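Local coordinates for protein D-glycerate 2-kinase (PDB 2B8N) that phosphorylates D-glycerate to 2-phosphoglycerate with ATP, as a magnesium-dependent kinase that takes part in serine degradation by way of 3-hydroxypyruvate, at residues K155-S158 with A159-S163. Residues are numbered along the deposited sequence; the frame is centred on the assembly and turned at random.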
ATOM      1  N   LYS A 155      -9.802  21.716  -3.344  1.00 29.58           N
ATOM      2  CA  LYS A 155      -9.112  22.743  -4.141  1.00 29.39           C
ATOM      3  C   LYS A 155      -7.715  23.100  -3.623  1.00 29.18           C
ATOM      4  O   LYS A 155      -6.808  23.334  -4.418  1.00 30.64           O
ATOM      5  CB  LYS A 155      -9.930  24.043  -4.215  1.00 28.84           C
ATOM      6  CG  LYS A 155     -11.178  24.024  -5.103  1.00 29.71           C
ATOM      7  CD  LYS A 155     -11.379  25.418  -5.714  1.00 30.61           C
ATOM      8  CE  LYS A 155     -12.731  25.609  -6.413  1.00 33.07           C
ATOM      9  NZ  LYS A 155     -12.924  27.035  -6.904  1.00 32.44           N
ATOM     10  N   LEU A 156      -7.557  23.168  -2.307  1.00 27.72           N
ATOM     11  CA  LEU A 156      -6.271  23.525  -1.696  1.00 28.65           C
ATOM     12  C   LEU A 156      -5.175  22.495  -1.935  1.00 28.77           C
ATOM     13  O   LEU A 156      -4.016  22.870  -2.132  1.00 27.45           O
ATOM     14  CB  LEU A 156      -6.401  23.663  -0.172  1.00 29.39           C
ATOM     15  CG  LEU A 156      -6.766  25.026   0.376  1.00 32.72           C
ATOM     16  CD1 LEU A 156      -7.036  24.955   1.889  1.00 34.72           C
ATOM     17  CD2 LEU A 156      -5.663  26.044   0.046  1.00 38.72           C
ATOM     18  N   THR A 157      -5.551  21.210  -1.826  1.00 29.05           N
ATOM     19  CA  THR A 157      -4.693  20.051  -2.117  1.00 29.18           C
ATOM     20  C   THR A 157      -4.171  20.098  -3.549  1.00 29.70           C
ATOM     21  O   THR A 157      -2.964  20.026  -3.803  1.00 30.03           O
ATOM     22  CB  THR A 157      -5.504  18.722  -1.970  1.00 28.77           C
ATOM     23  OG1 THR A 157      -6.078  18.625  -0.659  1.00 29.91           O
ATOM     24  CG2 THR A 157      -4.639  17.516  -2.193  1.00 28.90           C
ATOM     25  N   SER A 158      -5.103  20.239  -4.482  1.00 29.69           N
ATOM     26  CA  SER A 158      -4.786  20.225  -5.890  1.00 30.37           C
ATOM     27  C   SER A 158      -3.868  21.406  -6.235  1.00 29.86           C
ATOM     28  O   SER A 158      -2.894  21.265  -6.984  1.00 31.06           O
ATOM     29  CB  SER A 158      -6.085  20.268  -6.695  1.00 30.42           C
ATOM     30  OG  SER A 158      -5.844  20.041  -8.072  1.00 34.57           O
ATOM     31  N   ALA A 159      -4.160  22.560  -5.652  1.00 28.10           N
ATOM     32  CA  ALA A 159      -3.314  23.730  -5.809  1.00 27.20           C
ATOM     33  C   ALA A 159      -1.913  23.438  -5.327  1.00 27.47           C
ATOM     34  O   ALA A 159      -0.936  23.857  -5.953  1.00 26.14           O
ATOM     35  CB  ALA A 159      -3.883  24.895  -5.003  1.00 27.21           C
ATOM     36  N   LEU A 160      -1.815  22.735  -4.198  1.00 27.64           N
ATOM     37  CA  LEU A 160      -0.511  22.444  -3.614  1.00 29.27           C
ATOM     38  C   LEU A 160       0.294  21.437  -4.454  1.00 29.88           C
ATOM     39  O   LEU A 160       1.481  21.677  -4.737  1.00 30.16           O
ATOM     40  CB  LEU A 160      -0.657  21.980  -2.172  1.00 30.79           C
ATOM     41  CG  LEU A 160      -0.815  23.095  -1.128  1.00 32.09           C
ATOM     42  CD1 LEU A 160      -1.178  22.484   0.217  1.00 35.57           C
ATOM     43  CD2 LEU A 160       0.446  23.942  -0.977  1.00 30.98           C
ATOM     44  N   LEU A 161      -0.357  20.347  -4.867  1.00 29.45           N
ATOM     45  CA  LEU A 161       0.242  19.396  -5.809  1.00 29.80           C
ATOM     46  C   LEU A 161       0.758  20.100  -7.063  1.00 30.35           C
ATOM     47  O   LEU A 161       1.940  20.008  -7.424  1.00 29.77           O
ATOM     48  CB  LEU A 161      -0.786  18.364  -6.223  1.00 29.25           C
ATOM     49  CG  LEU A 161      -1.117  17.381  -5.101  1.00 32.22           C
ATOM     50  CD1 LEU A 161      -2.510  16.785  -5.298  1.00 32.05           C
ATOM     51  CD2 LEU A 161      -0.029  16.302  -5.022  1.00 30.39           C
ATOM     52  N   LYS A 162      -0.134  20.824  -7.721  1.00 30.20           N
ATOM     53  CA  LYS A 162       0.249  21.503  -8.938  1.00 30.66           C
ATOM     54  C   LYS A 162       1.445  22.426  -8.692  1.00 30.30           C
ATOM     55  O   LYS A 162       2.335  22.527  -9.536  1.00 30.98           O
ATOM     56  CB  LYS A 162      -0.925  22.259  -9.559  1.00 32.45           C
ATOM     57  CG  LYS A 162      -1.951  21.339 -10.210  1.00 35.18           C
ATOM     58  CD  LYS A 162      -2.942  22.128 -11.040  1.00 39.27           C
ATOM     59  CE  LYS A 162      -4.021  21.226 -11.614  1.00 42.89           C
ATOM     60  NZ  LYS A 162      -4.817  20.573 -10.535  1.00 40.00           N
ATOM     61  N   SER A 163       1.480  23.080  -7.533  1.00 30.19           N
ATOM     62  CA  SER A 163       2.568  24.010  -7.218  1.00 30.07           C
ATOM     63  C   SER A 163       3.854  23.299  -6.826  1.00 29.83           C
ATOM     64  O   SER A 163       4.859  23.957  -6.599  1.00 29.48           O
ATOM     65  CB  SER A 163       2.163  24.950  -6.085  1.00 30.55           C
ATOM     66  OG  SER A 163       1.099  25.781  -6.496  1.00 31.39           O
TER
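Leu161 N and Thr157 O form the shortest backbone hydrogen bond between 155-158 and 159-163, 2.8 Å long and nearly linear at 174° at the hydrogen. Lys162 N meets Ser158 O almost as straight. One step back along the helix, Ala159 N bonds to Lys155 O and Leu160 N to Leu156 O, the latter less straight, at 142° at the hydrogen. Ala159 O in turn takes two bonds from Ser163, whose OG lies 2.9 Å from Ala159 O. The hydroxyl and the backbone N reach that carbonyl from opposite faces of its plane, adding a side-chain bond to the i to i+4 backbone bond of the same pair.

Side chains four residues apart also meet. Lys162 bends at its last torsion (chi4 62°), which folds the amine back until NZ lies 2.7 Å from Ser158 OG. On the neighbouring i to i+4 row Thr157 and Leu161 run side by side, with Thr157 CG2 3.8 Å from Leu161 CD1. The same rotation of Thr157 that offers this methyl leaves OG1 beside the backbone N, where it bonds to Ile153 O, with a weak bond from Arg174.

Leu156 and Leu160 form the buried stripe of this amphipathic helix, in the domain built on the parallel six-stranded sheet: both pack against helix 222-231 and Ile234 in the loop after it, while Leu160 and Leu161 also touch Ile170 of helix 167-175.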